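Local coordinates for protein toxin 2A (Paenibacillus larvae, PDB 5URP) that acts as an ADP-ribosyltransferase toxin and virulence factor, probably moving ADP-ribose from NAD+ onto a protein of the infected host, at residues Lys39-Trp44 / Asp180-Tyr185; Glu50-Gln55 / Leu92-Leu97; Thr57-Thr60 / Ile66-Tyr69; Asp108-Ile111 / Phe116-Thr119. One frame throughout, in Å; residues are numbered along the deposited sequence.

Interaction 1 (Lys39-Trp44 / Asp180-Tyr185); sequences KEYSKW and DPISYY
The ring of Tyr41 lies against the pyrrolidine of Pro181, which covers one of its faces off-centre. The Pro181 CB stands 4.1 Å from the centroid of the Tyr41 ring and 23° off the ring normal, a CH-pi contact displaced toward the rim. Pro181 CG reaches the inner end of the ring, 3.7 Å from Tyr41 CD2, and the two side chains run past each other in opposite directions. With CG anti to the backbone N (chi1 179°), the Tyr41 ring extends from the helix and its outer end comes to Ile182, whose side chain crosses at roughly a right angle. There the CG2 methyl of Ile182 comes within 3.2 Å of Tyr41 OH, and it lies 4.0 Å from Tyr41 CZ, approaching obliquely. The contact is therefore apolar and CH-pi in kind, with 167 Å² buried over both sides. One turn further on, Trp44 gives its indole N-H to Ala91 O and packs on Val179. Helix 30-45 thus lies beside the loop between strands 177-178 and 190-193, probably the ADP-ribosylating turn-turn loop of this family, while Ile182 also touches Ile56 of helix 50-61.

Interaction 2 (Glu50-Gln55 / Leu92-Leu97); sequences EEEKRQ and LIKTKL
Both Glu52 and Lys94 set CG anti to the carbonyl carbon (chi1 -75° and -58°) and continue extended beyond it, two long chains that approach from opposite directions and bring the ammonium to the carboxylate. Lys94 NZ reaches the carboxylate of Glu52 in a salt bridge that is uneven between the oxygens. The shorter bond joins Lys94 NZ to Glu52 OE1 at 2.8 Å and uses the syn lone pair; the weak one runs from Lys94 NZ to Glu52 OE2 at 3.1 Å. Lys94 CE, at 3.5 Å from Glu52 OE1, follows the ammonium in, and the backbones stay well apart, with 9.4 Å between the CA atoms of Glu52 and Leu92. Glu52 belongs to the first turn of helix 50-61, where its OE1 also accepts the backbone N of Thr49, consistent with the glutamate half of a capping box. Lys94 comes from the type I turn Leu92-Thr95 that ends helix 79-92, so the bridge ties the start of one helix to the exit of another. The carboxylate is shared further: Glu52 OE2 has a salt bridge with Lys90, and two lysines would probably favour its ionised form. Lys94 NZ in turn donates to Thr47 O. Within helix 50-61, on the side that meets Leu87 of helix 79-92, Glu51 OE2 takes two donors, Arg54 NE at 3.1 Å through its syn lone pair and Gln55 NE2 at 2.9 Å.

Interaction 3 (Thr57-Thr60 / Ile66-Tyr69); sequences TLYT and INTY
The ring of Tyr59 is met at its edge by helix 64-72: Asn67 OD1 and Ile66 CD1 both lie near the ring plane. The Asn67 amide is turned 67° from that plane, and its side chain crosses Tyr59 at about a right angle. Asn67 OD1 is 3.7 Å from Tyr59 CE1, while Asn67 ND2 donates to Tyr59 OH at 3.1 Å. That bond is nearly straight, at 166°, and Tyr59 OH lies close to the amide plane. With CG anti to its backbone N (chi1 168°), Tyr59 reaches across to the second helix although its CB does not point straight at that helix. Nearer the base of the ring, Ile66 CD1 packs at 4.3 Å from Tyr59 CD1. Both polar ends have further partners that help fix their rotation: Tyr59 OH bonds with Ser150 OG, and Asn67 OD1 accepts from Tyr148 N. On this geometry the amide is held at both of its ends and the tyrosine hydroxyl is gripped twice in a buried setting. The arrangement is a helix-to-helix contact across a tight connection in the helical part of the ADP-ribosyltransferase fold, secured to strand 149-152, whose Ser-Thr-Ser run matches a motif of the family.

Interaction 4 (Asp108-Ile111 / Phe116-Thr119); sequences DGII and FQNT
Asp108 and Gln117 join two turns of a single surface loop: an Asx turn at Asp108, and a type II beta turn from Phe116 to Thr119. The polar interaction comes first. Gln117 NE2 donates to Asp108 OD2 at 3.0 Å with an N-H...acceptor angle of 171°. The acceptor lies in the Gln117 amide plane, whereas the donor comes to the syn side of the carboxylate but out of its plane; the two flat groups are 83° apart. The other oxygen, Asp108 OD1, closes the Asx turn by accepting Ile110 N at 3.1 Å from above the carboxylate plane. With CG between the backbone N and the carbonyl carbon (chi1 67°), the Asp108 carboxylate turns one oxygen to Ile110 N and the other to Gln117. In the second turn, Thr119 N bonds to Phe116 O at 3.0 Å, and Asn118 takes the left-handed backbone conformation expected at the third position. Packing contacts make up the rest of the 207 Å² buried. The backbones come very close, with the CA atoms of Gly109 and Gln117 4.1 Å apart. Phe116 CB rests 3.9 Å from Gly109 O, and the Phe116 side chain then leads off to Ile134 and Glu137 of helix 128-138. Gln117, extended throughout, runs beside Ile110 in the same direction, and its OE1 ends 3.3 Å from Ile110 CD1.

Overall arrangement
Interactions 1, 2 and 3 form one connected region among the N-terminal helices. Interactions 1 and 2 have centres 10 Å apart and touch, Trp44 CD1 lying 3.6 Å from Thr95 CB. Helix 50-61 serves both interactions 2 and 3. Segment 180-185 is bound to the same helix, with Thr57 OG1 2.7 Å from Ile182 O, so interactions 1 and 3 jointly hold this probable turn-turn loop. The loop leads to strand 190-193, where Glu190, touched by Tyr59 and Thr60, closes a Gln-Leu-Glu sequence matching the family's Gln-X-Glu motif, which probably marks the active site. Interaction 4, on the loop after strand 101-107, has its nearest atoms about 17 Å from interactions 1 and 2 and about 9 Å from interaction 3.

Interaction 1 (Lys39-Trp44 / Asp180-Tyr185)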
loop_
_atom_site.group_PDB
_atom_site.type_symbol
_atom_site.label_atom_id
_atom_site.label_comp_id
_atom_site.label_asym_id
_atom_site.label_seq_id
_atom_site.Cartn_x
_atom_site.Cartn_y
_atom_site.Cartn_z
ATOM N N LYS A 39 4.149 -17.326 -7.132
ATOM C CA LYS A 39 4.461 -18.428 -6.222
ATOM C C LYS A 39 3.794 -18.228 -4.870
ATOM O O LYS A 39 3.304 -19.189 -4.265
ATOM C CB LYS A 39 5.971 -18.548 -6.045
ATOM C CG LYS A 39 6.682 -19.093 -7.258
ATOM C CD LYS A 39 8.161 -19.159 -6.989
ATOM C CE LYS A 39 8.946 -19.416 -8.252
ATOM N NZ LYS A 39 10.175 -20.210 -7.915
ATOM N N GLU A 40 3.788 -16.992 -4.375
ATOM C CA GLU A 40 3.064 -16.683 -3.151
ATOM C C GLU A 40 1.559 -16.877 -3.349
ATOM O O GLU A 40 0.891 -17.471 -2.489
ATOM C CB GLU A 40 3.417 -15.255 -2.692
ATOM C CG GLU A 40 4.904 -15.094 -2.199
ATOM C CD GLU A 40 5.114 -15.342 -0.672
ATOM O OE1 GLU A 40 4.145 -15.203 0.099
ATOM O OE2 GLU A 40 6.262 -15.636 -0.244
ATOM N N TYR A 41 1.012 -16.425 -4.496
ATOM C CA TYR A 41 -0.427 -16.571 -4.735
ATOM C C TYR A 41 -0.806 -18.040 -4.881
ATOM O O TYR A 41 -1.864 -18.463 -4.399
ATOM C CB TYR A 41 -0.903 -15.791 -5.983
ATOM C CG TYR A 41 -2.398 -15.980 -6.220
ATOM C CD1 TYR A 41 -3.322 -15.346 -5.415
ATOM C CD2 TYR A 41 -2.884 -16.856 -7.189
ATOM C CE1 TYR A 41 -4.676 -15.551 -5.556
ATOM C CE2 TYR A 41 -4.268 -17.055 -7.361
ATOM C CZ TYR A 41 -5.150 -16.407 -6.517
ATOM O OH TYR A 41 -6.518 -16.590 -6.608
ATOM N N SER A 42 0.036 -18.825 -5.557
ATOM C CA SER A 42 -0.293 -20.225 -5.791
ATOM C C SER A 42 -0.544 -20.950 -4.477
ATOM O O SER A 42 -1.428 -21.810 -4.388
ATOM C CB SER A 42 0.833 -20.891 -6.578
ATOM O OG SER A 42 0.538 -22.249 -6.812
ATOM N N LYS A 43 0.229 -20.632 -3.448
ATOM C CA LYS A 43 0.024 -21.315 -2.175
ATOM C C LYS A 43 -1.200 -20.757 -1.462
ATOM O O LYS A 43 -2.002 -21.508 -0.901
ATOM C CB LYS A 43 1.292 -21.199 -1.321
ATOM C CG LYS A 43 2.488 -21.887 -1.961
ATOM C CD LYS A 43 3.744 -21.816 -1.102
ATOM C CE LYS A 43 4.885 -22.606 -1.734
ATOM N NZ LYS A 43 6.131 -22.582 -0.909
ATOM N N TRP A 44 -1.390 -19.445 -1.535
ATOM C CA TRP A 44 -2.528 -18.800 -0.894
ATOM C C TRP A 44 -3.852 -19.283 -1.469
ATOM O O TRP A 44 -4.827 -19.478 -0.730
ATOM C CB TRP A 44 -2.379 -17.297 -1.082
ATOM C CG TRP A 44 -3.317 -16.422 -0.353
ATOM C CD1 TRP A 44 -3.961 -16.688 0.837
ATOM C CD2 TRP A 44 -3.680 -15.100 -0.719
ATOM N NE1 TRP A 44 -4.695 -15.599 1.208
ATOM C CE2 TRP A 44 -4.566 -14.615 0.260
ATOM C CE3 TRP A 44 -3.356 -14.266 -1.804
ATOM C CZ2 TRP A 44 -5.097 -13.338 0.211
ATOM C CZ3 TRP A 44 -3.903 -12.998 -1.866
ATOM C CH2 TRP A 44 -4.785 -12.543 -0.871
ATOM N N ASP A 180 -2.634 -9.916 -7.750
ATOM C CA ASP A 180 -2.707 -9.642 -9.188
ATOM C C ASP A 180 -3.442 -10.714 -9.986
ATOM O O ASP A 180 -4.141 -10.361 -10.950
ATOM C CB ASP A 180 -1.283 -9.467 -9.738
ATOM C CG ASP A 180 -1.274 -8.879 -11.143
ATOM O OD1 ASP A 180 -1.414 -7.645 -11.245
ATOM O OD2 ASP A 180 -1.120 -9.662 -12.110
ATOM N N PRO A 181 -3.318 -12.010 -9.678
ATOM C CA PRO A 181 -4.000 -13.007 -10.511
ATOM C C PRO A 181 -5.516 -12.953 -10.438
ATOM O O PRO A 181 -6.169 -13.510 -11.336
ATOM C CB PRO A 181 -3.448 -14.337 -9.983
ATOM C CG PRO A 181 -2.111 -13.978 -9.384
ATOM C CD PRO A 181 -2.354 -12.635 -8.747
ATOM N N ILE A 182 -6.100 -12.307 -9.421
ATOM C CA ILE A 182 -7.549 -12.123 -9.346
ATOM C C ILE A 182 -7.939 -10.654 -9.282
ATOM O O ILE A 182 -9.118 -10.332 -9.122
ATOM C CB ILE A 182 -8.179 -12.908 -8.176
ATOM C CG1 ILE A 182 -7.605 -12.459 -6.820
ATOM C CG2 ILE A 182 -8.013 -14.413 -8.393
ATOM C CD1 ILE A 182 -8.377 -13.052 -5.613
ATOM N N SER A 183 -6.998 -9.756 -9.533
ATOM C CA SER A 183 -7.301 -8.345 -9.480
ATOM C C SER A 183 -8.130 -7.953 -10.693
ATOM O O SER A 183 -7.999 -8.529 -11.769
ATOM C CB SER A 183 -6.029 -7.513 -9.505
ATOM O OG SER A 183 -6.381 -6.134 -9.528
ATOM N N TYR A 184 -8.952 -6.943 -10.492
ATOM C CA TYR A 184 -9.670 -6.320 -11.597
ATOM C C TYR A 184 -8.732 -5.574 -12.546
ATOM O O TYR A 184 -9.125 -5.297 -13.702
ATOM C CB TYR A 184 -10.717 -5.380 -11.022
ATOM C CG TYR A 184 -11.688 -4.877 -12.053
ATOM C CD1 TYR A 184 -12.746 -5.652 -12.448
ATOM C CD2 TYR A 184 -11.533 -3.631 -12.643
ATOM C CE1 TYR A 184 -13.654 -5.195 -13.421
ATOM C CE2 TYR A 184 -12.404 -3.168 -13.611
ATOM C CZ TYR A 184 -13.470 -3.948 -14.002
ATOM O OH TYR A 184 -14.363 -3.523 -14.943
ATOM N N TYR A 185 -7.528 -5.213 -12.082
ATOM C CA TYR A 185 -6.523 -4.481 -12.858
ATOM C C TYR A 185 -5.231 -5.291 -12.911
ATOM O O TYR A 185 -4.225 -4.944 -12.269
ATOM C CB TYR A 185 -6.273 -3.102 -12.260
ATOM C CG TYR A 185 -7.478 -2.201 -12.256
ATOM C CD1 TYR A 185 -7.917 -1.608 -13.415
ATOM C CD2 TYR A 185 -8.186 -1.932 -11.085
ATOM C CE1 TYR A 185 -9.016 -0.778 -13.428
ATOM C CE2 TYR A 185 -9.263 -1.080 -11.086
ATOM C CZ TYR A 185 -9.687 -0.514 -12.258
ATOM O OH TYR A 185 -10.775 0.351 -12.330
#

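Interaction 2 (Glu50-Gln55 / Leu92-Leu97)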
loop_
_atom_site.group_PDB
_atom_site.type_symbol
_atom_site.label_atom_id
_atom_site.label_comp_id
_atom_site.label_asym_id
_atom_site.label_seq_id
_atom_site.Cartn_x
_atom_site.Cartn_y
_atom_site.Cartn_z
ATOM N N GLU A 50 -14.273 -19.321 -2.347
ATOM C CA GLU A 50 -14.722 -18.583 -3.531
ATOM C C GLU A 50 -15.228 -17.188 -3.164
ATOM O O GLU A 50 -14.968 -16.217 -3.889
ATOM C CB GLU A 50 -15.791 -19.388 -4.276
ATOM C CG GLU A 50 -15.249 -20.671 -4.898
ATOM C CD GLU A 50 -14.080 -20.426 -5.845
ATOM O OE1 GLU A 50 -14.241 -19.655 -6.820
ATOM O OE2 GLU A 50 -12.991 -20.992 -5.605
ATOM N N GLU A 51 -15.961 -17.063 -2.057
ATOM C CA GLU A 51 -16.438 -15.743 -1.644
ATOM C C GLU A 51 -15.302 -14.818 -1.225
ATOM O O GLU A 51 -15.354 -13.610 -1.514
ATOM C CB GLU A 51 -17.472 -15.885 -0.520
ATOM C CG GLU A 51 -18.256 -14.600 -0.237
ATOM C CD GLU A 51 -18.780 -13.907 -1.510
ATOM O OE1 GLU A 51 -19.557 -14.533 -2.266
ATOM O OE2 GLU A 51 -18.398 -12.739 -1.767
ATOM N N GLU A 52 -14.238 -15.345 -0.606
ATOM C CA GLU A 52 -13.084 -14.509 -0.312
ATOM C C GLU A 52 -12.450 -13.987 -1.593
ATOM O O GLU A 52 -12.149 -12.790 -1.705
ATOM C CB GLU A 52 -12.044 -15.277 0.512
ATOM C CG GLU A 52 -12.459 -15.440 1.978
ATOM C CD GLU A 52 -11.644 -16.494 2.755
ATOM O OE1 GLU A 52 -10.890 -17.280 2.151
ATOM O OE2 GLU A 52 -11.821 -16.584 3.976
ATOM N N LYS A 53 -12.216 -14.870 -2.560
ATOM C CA LYS A 53 -11.649 -14.438 -3.843
ATOM C C LYS A 53 -12.493 -13.341 -4.471
ATOM O O LYS A 53 -11.957 -12.333 -4.950
ATOM C CB LYS A 53 -11.539 -15.621 -4.806
ATOM C CG LYS A 53 -10.527 -16.677 -4.366
ATOM C CD LYS A 53 -10.594 -17.869 -5.306
ATOM C CE LYS A 53 -9.727 -19.010 -4.849
ATOM N NZ LYS A 53 -10.309 -20.284 -5.338
ATOM N N ARG A 54 -13.808 -13.525 -4.495
ATOM C CA ARG A 54 -14.695 -12.538 -5.111
ATOM C C ARG A 54 -14.582 -11.179 -4.428
ATOM O O ARG A 54 -14.551 -10.139 -5.099
ATOM C CB ARG A 54 -16.124 -13.051 -5.072
ATOM C CG ARG A 54 -17.146 -12.041 -5.519
ATOM C CD ARG A 54 -18.542 -12.636 -5.459
ATOM N NE ARG A 54 -19.389 -11.872 -4.545
ATOM C CZ ARG A 54 -20.234 -10.911 -4.910
ATOM N NH1 ARG A 54 -20.937 -10.270 -3.983
ATOM N NH2 ARG A 54 -20.396 -10.590 -6.187
ATOM N N GLN A 55 -14.519 -11.156 -3.092
ATOM C CA GLN A 55 -14.426 -9.871 -2.399
ATOM C C GLN A 55 -13.095 -9.194 -2.639
ATOM O O GLN A 55 -13.045 -7.959 -2.716
ATOM C CB GLN A 55 -14.673 -10.035 -0.892
ATOM C CG GLN A 55 -16.079 -10.419 -0.542
ATOM C CD GLN A 55 -17.126 -9.402 -0.999
ATOM O OE1 GLN A 55 -16.836 -8.211 -1.210
ATOM N NE2 GLN A 55 -18.346 -9.879 -1.184
ATOM N N LEU A 92 -6.688 -12.365 4.317
ATOM C CA LEU A 92 -5.295 -11.943 4.379
ATOM C C LEU A 92 -4.498 -12.649 5.472
ATOM O O LEU A 92 -3.280 -12.746 5.345
ATOM C CB LEU A 92 -5.218 -10.441 4.562
ATOM C CG LEU A 92 -5.721 -9.646 3.349
ATOM C CD1 LEU A 92 -5.789 -8.153 3.674
ATOM C CD2 LEU A 92 -4.877 -9.824 2.067
ATOM N N ILE A 93 -5.143 -13.165 6.519
ATOM C CA ILE A 93 -4.382 -13.916 7.528
ATOM C C ILE A 93 -4.057 -15.330 7.084
ATOM O O ILE A 93 -3.351 -16.057 7.799
ATOM C CB ILE A 93 -5.109 -13.900 8.885
ATOM C CG1 ILE A 93 -6.485 -14.566 8.805
ATOM C CG2 ILE A 93 -5.191 -12.454 9.354
ATOM C CD1 ILE A 93 -7.199 -14.654 10.146
ATOM N N LYS A 94 -4.494 -15.731 5.900
ATOM C CA LYS A 94 -4.176 -17.034 5.344
ATOM C C LYS A 94 -2.861 -17.058 4.568
ATOM O O LYS A 94 -2.554 -18.071 3.936
ATOM C CB LYS A 94 -5.298 -17.503 4.429
ATOM C CG LYS A 94 -6.645 -17.591 5.120
ATOM C CD LYS A 94 -7.656 -18.244 4.217
ATOM C CE LYS A 94 -8.998 -18.384 4.903
ATOM N NZ LYS A 94 -10.001 -19.075 4.046
ATOM N N THR A 95 -2.089 -15.988 4.576
ATOM C CA THR A 95 -0.803 -16.083 3.918
ATOM C C THR A 95 0.246 -15.350 4.734
ATOM O O THR A 95 -0.054 -14.551 5.614
ATOM C CB THR A 95 -0.901 -15.600 2.471
ATOM O OG1 THR A 95 0.287 -15.983 1.738
ATOM C CG2 THR A 95 -1.174 -14.094 2.442
ATOM N N LYS A 96 1.487 -15.733 4.496
ATOM C CA LYS A 96 2.634 -15.277 5.260
ATOM C C LYS A 96 3.788 -15.208 4.275
ATOM O O LYS A 96 3.986 -16.150 3.503
ATOM C CB LYS A 96 2.971 -16.250 6.412
ATOM C CG LYS A 96 2.569 -15.785 7.792
ATOM C CD LYS A 96 3.172 -16.663 8.864
ATOM C CE LYS A 96 3.087 -16.005 10.214
ATOM N NZ LYS A 96 1.772 -16.307 10.848
ATOM N N LEU A 97 4.544 -14.121 4.303
ATOM C CA LEU A 97 5.667 -13.991 3.380
ATOM C C LEU A 97 6.769 -14.961 3.760
ATOM O O LEU A 97 7.167 -15.026 4.923
ATOM C CB LEU A 97 6.237 -12.576 3.390
ATOM C CG LEU A 97 5.306 -11.509 2.830
ATOM C CD1 LEU A 97 6.025 -10.169 2.907
ATOM C CD2 LEU A 97 4.884 -11.856 1.403
#

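Interaction 3 (Thr57-Thr60 / Ile66-Tyr69)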
loop_
_atom_site.group_PDB
_atom_site.type_symbol
_atom_site.label_atom_id
_atom_site.label_comp_id
_atom_site.label_asym_id
_atom_site.label_seq_id
_atom_site.Cartn_x
_atom_site.Cartn_y
_atom_site.Cartn_z
ATOM N N THR A 57 -11.377 -9.460 -5.459
ATOM C CA THR A 57 -11.544 -8.888 -6.804
ATOM C C THR A 57 -12.343 -7.593 -6.740
ATOM O O THR A 57 -11.963 -6.570 -7.349
ATOM C CB THR A 57 -12.222 -9.903 -7.732
ATOM O OG1 THR A 57 -11.384 -11.067 -7.885
ATOM C CG2 THR A 57 -12.460 -9.288 -9.114
ATOM N N LEU A 58 -13.440 -7.601 -5.993
ATOM C CA LEU A 58 -14.306 -6.422 -5.946
ATOM C C LEU A 58 -13.619 -5.254 -5.269
ATOM O O LEU A 58 -13.823 -4.097 -5.661
ATOM C CB LEU A 58 -15.614 -6.746 -5.254
ATOM C CG LEU A 58 -16.522 -7.710 -6.010
ATOM C CD1 LEU A 58 -17.717 -7.987 -5.141
ATOM C CD2 LEU A 58 -16.937 -7.159 -7.390
ATOM N N TYR A 59 -12.804 -5.529 -4.250
ATOM C CA TYR A 59 -11.997 -4.488 -3.648
ATOM C C TYR A 59 -11.064 -3.869 -4.682
ATOM O O TYR A 59 -10.957 -2.643 -4.773
ATOM C CB TYR A 59 -11.211 -5.073 -2.439
ATOM C CG TYR A 59 -10.136 -4.136 -1.944
ATOM C CD1 TYR A 59 -10.427 -3.141 -1.025
ATOM C CD2 TYR A 59 -8.834 -4.212 -2.430
ATOM C CE1 TYR A 59 -9.445 -2.258 -0.592
ATOM C CE2 TYR A 59 -7.868 -3.313 -2.031
ATOM C CZ TYR A 59 -8.180 -2.352 -1.105
ATOM O OH TYR A 59 -7.207 -1.473 -0.719
ATOM N N THR A 60 -10.359 -4.703 -5.456
ATOM C CA THR A 60 -9.410 -4.151 -6.425
ATOM C C THR A 60 -10.137 -3.367 -7.510
ATOM O O THR A 60 -9.557 -2.448 -8.094
ATOM C CB THR A 60 -8.542 -5.238 -7.072
ATOM O OG1 THR A 60 -9.319 -6.127 -7.881
ATOM C CG2 THR A 60 -7.658 -6.013 -6.011
ATOM N N ILE A 66 -14.686 1.025 0.492
ATOM C CA ILE A 66 -14.262 0.269 1.663
ATOM C C ILE A 66 -13.248 1.065 2.462
ATOM O O ILE A 66 -13.361 1.179 3.688
ATOM C CB ILE A 66 -13.718 -1.105 1.235
ATOM C CG1 ILE A 66 -14.893 -2.052 0.962
ATOM C CG2 ILE A 66 -12.831 -1.695 2.318
ATOM C CD1 ILE A 66 -14.508 -3.389 0.323
ATOM N N ASN A 67 -12.233 1.626 1.790
ATOM C CA ASN A 67 -11.163 2.281 2.545
ATOM C C ASN A 67 -11.644 3.572 3.188
ATOM O O ASN A 67 -11.277 3.876 4.331
ATOM C CB ASN A 67 -9.944 2.508 1.664
ATOM C CG ASN A 67 -9.191 1.212 1.395
ATOM O OD1 ASN A 67 -9.311 0.227 2.151
ATOM N ND2 ASN A 67 -8.423 1.193 0.322
ATOM N N THR A 68 -12.472 4.341 2.483
ATOM C CA THR A 68 -13.075 5.525 3.076
ATOM C C THR A 68 -13.926 5.157 4.275
ATOM O O THR A 68 -13.923 5.855 5.299
ATOM C CB THR A 68 -13.923 6.256 2.030
ATOM O OG1 THR A 68 -13.085 6.643 0.935
ATOM C CG2 THR A 68 -14.543 7.483 2.629
ATOM N N TYR A 69 -14.700 4.090 4.151
ATOM C CA TYR A 69 -15.533 3.653 5.260
ATOM C C TYR A 69 -14.671 3.344 6.479
ATOM O O TYR A 69 -14.950 3.800 7.587
ATOM C CB TYR A 69 -16.329 2.431 4.808
ATOM C CG TYR A 69 -17.146 1.754 5.864
ATOM C CD1 TYR A 69 -18.386 2.247 6.229
ATOM C CD2 TYR A 69 -16.698 0.596 6.471
ATOM C CE1 TYR A 69 -19.143 1.611 7.189
ATOM C CE2 TYR A 69 -17.442 -0.042 7.421
ATOM C CZ TYR A 69 -18.663 0.462 7.780
ATOM O OH TYR A 69 -19.422 -0.172 8.737
#

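Interaction 4 (Asp108-Ile111 / Phe116-Thr119)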
loop_
_atom_site.group_PDB
_atom_site.type_symbol
_atom_site.label_atom_id
_atom_site.label_comp_id
_atom_site.label_asym_id
_atom_site.label_seq_id
_atom_site.Cartn_x
_atom_site.Cartn_y
_atom_site.Cartn_z
ATOM N N ASP A 108 -0.597 10.696 -1.881
ATOM C CA ASP A 108 -0.373 12.125 -1.691
ATOM C C ASP A 108 -0.226 12.405 -0.198
ATOM O O ASP A 108 0.023 11.508 0.618
ATOM C CB ASP A 108 -1.472 12.928 -2.387
ATOM C CG ASP A 108 -2.838 12.747 -1.754
ATOM O OD1 ASP A 108 -2.940 12.123 -0.673
ATOM O OD2 ASP A 108 -3.810 13.232 -2.347
ATOM N N GLY A 109 -0.311 13.674 0.160
ATOM C CA GLY A 109 -0.034 14.108 1.517
ATOM C C GLY A 109 -1.017 13.633 2.558
ATOM O O GLY A 109 -0.795 13.880 3.749
ATOM N N ILE A 110 -2.087 12.945 2.149
ATOM C CA ILE A 110 -3.110 12.505 3.095
ATOM C C ILE A 110 -2.508 11.661 4.208
ATOM O O ILE A 110 -2.975 11.710 5.350
ATOM C CB ILE A 110 -4.227 11.739 2.351
ATOM C CG1 ILE A 110 -5.440 11.542 3.256
ATOM C CG2 ILE A 110 -3.733 10.384 1.851
ATOM C CD1 ILE A 110 -6.157 12.806 3.571
ATOM N N ILE A 111 -1.469 10.879 3.913
ATOM C CA ILE A 111 -0.905 10.005 4.937
ATOM C C ILE A 111 -0.418 10.800 6.128
ATOM O O ILE A 111 -0.248 10.240 7.217
ATOM C CB ILE A 111 0.234 9.130 4.376
ATOM C CG1 ILE A 111 1.419 9.980 3.920
ATOM C CG2 ILE A 111 -0.306 8.242 3.283
ATOM C CD1 ILE A 111 2.647 9.166 3.626
ATOM N N PHE A 116 -2.124 18.386 5.438
ATOM C CA PHE A 116 -0.921 18.446 4.615
ATOM C C PHE A 116 -1.222 18.167 3.149
ATOM O O PHE A 116 -0.494 18.630 2.267
ATOM C CB PHE A 116 0.115 17.446 5.129
ATOM C CG PHE A 116 0.944 17.960 6.272
ATOM C CD1 PHE A 116 1.940 18.899 6.053
ATOM C CD2 PHE A 116 0.734 17.500 7.559
ATOM C CE1 PHE A 116 2.706 19.375 7.098
ATOM C CE2 PHE A 116 1.501 17.982 8.614
ATOM C CZ PHE A 116 2.490 18.916 8.376
ATOM N N GLN A 117 -2.280 17.415 2.880
ATOM C CA GLN A 117 -2.731 17.178 1.520
ATOM C C GLN A 117 -2.905 18.495 0.783
ATOM O O GLN A 117 -3.476 19.448 1.322
ATOM C CB GLN A 117 -4.053 16.412 1.567
ATOM C CG GLN A 117 -4.537 15.863 0.257
ATOM C CD GLN A 117 -5.769 15.003 0.443
ATOM O OE1 GLN A 117 -6.576 15.250 1.340
ATOM N NE2 GLN A 117 -5.916 13.980 -0.391
ATOM N N ASN A 118 -2.394 18.552 -0.451
ATOM C CA ASN A 118 -2.533 19.712 -1.333
ATOM C C ASN A 118 -1.657 20.881 -0.905
ATOM O O ASN A 118 -1.788 21.980 -1.451
ATOM C CB ASN A 118 -3.985 20.189 -1.421
ATOM C CG ASN A 118 -4.952 19.059 -1.701
ATOM O OD1 ASN A 118 -5.858 18.789 -0.910
ATOM N ND2 ASN A 118 -4.767 18.389 -2.833
ATOM N N THR A 119 -0.777 20.678 0.071
ATOM C CA THR A 119 0.201 21.677 0.471
ATOM C C THR A 119 1.610 21.314 0.026
ATOM O O THR A 119 2.517 22.144 0.138
ATOM C CB THR A 119 0.185 21.842 1.998
ATOM O OG1 THR A 119 0.815 20.702 2.602
ATOM C CG2 THR A 119 -1.240 21.930 2.519
#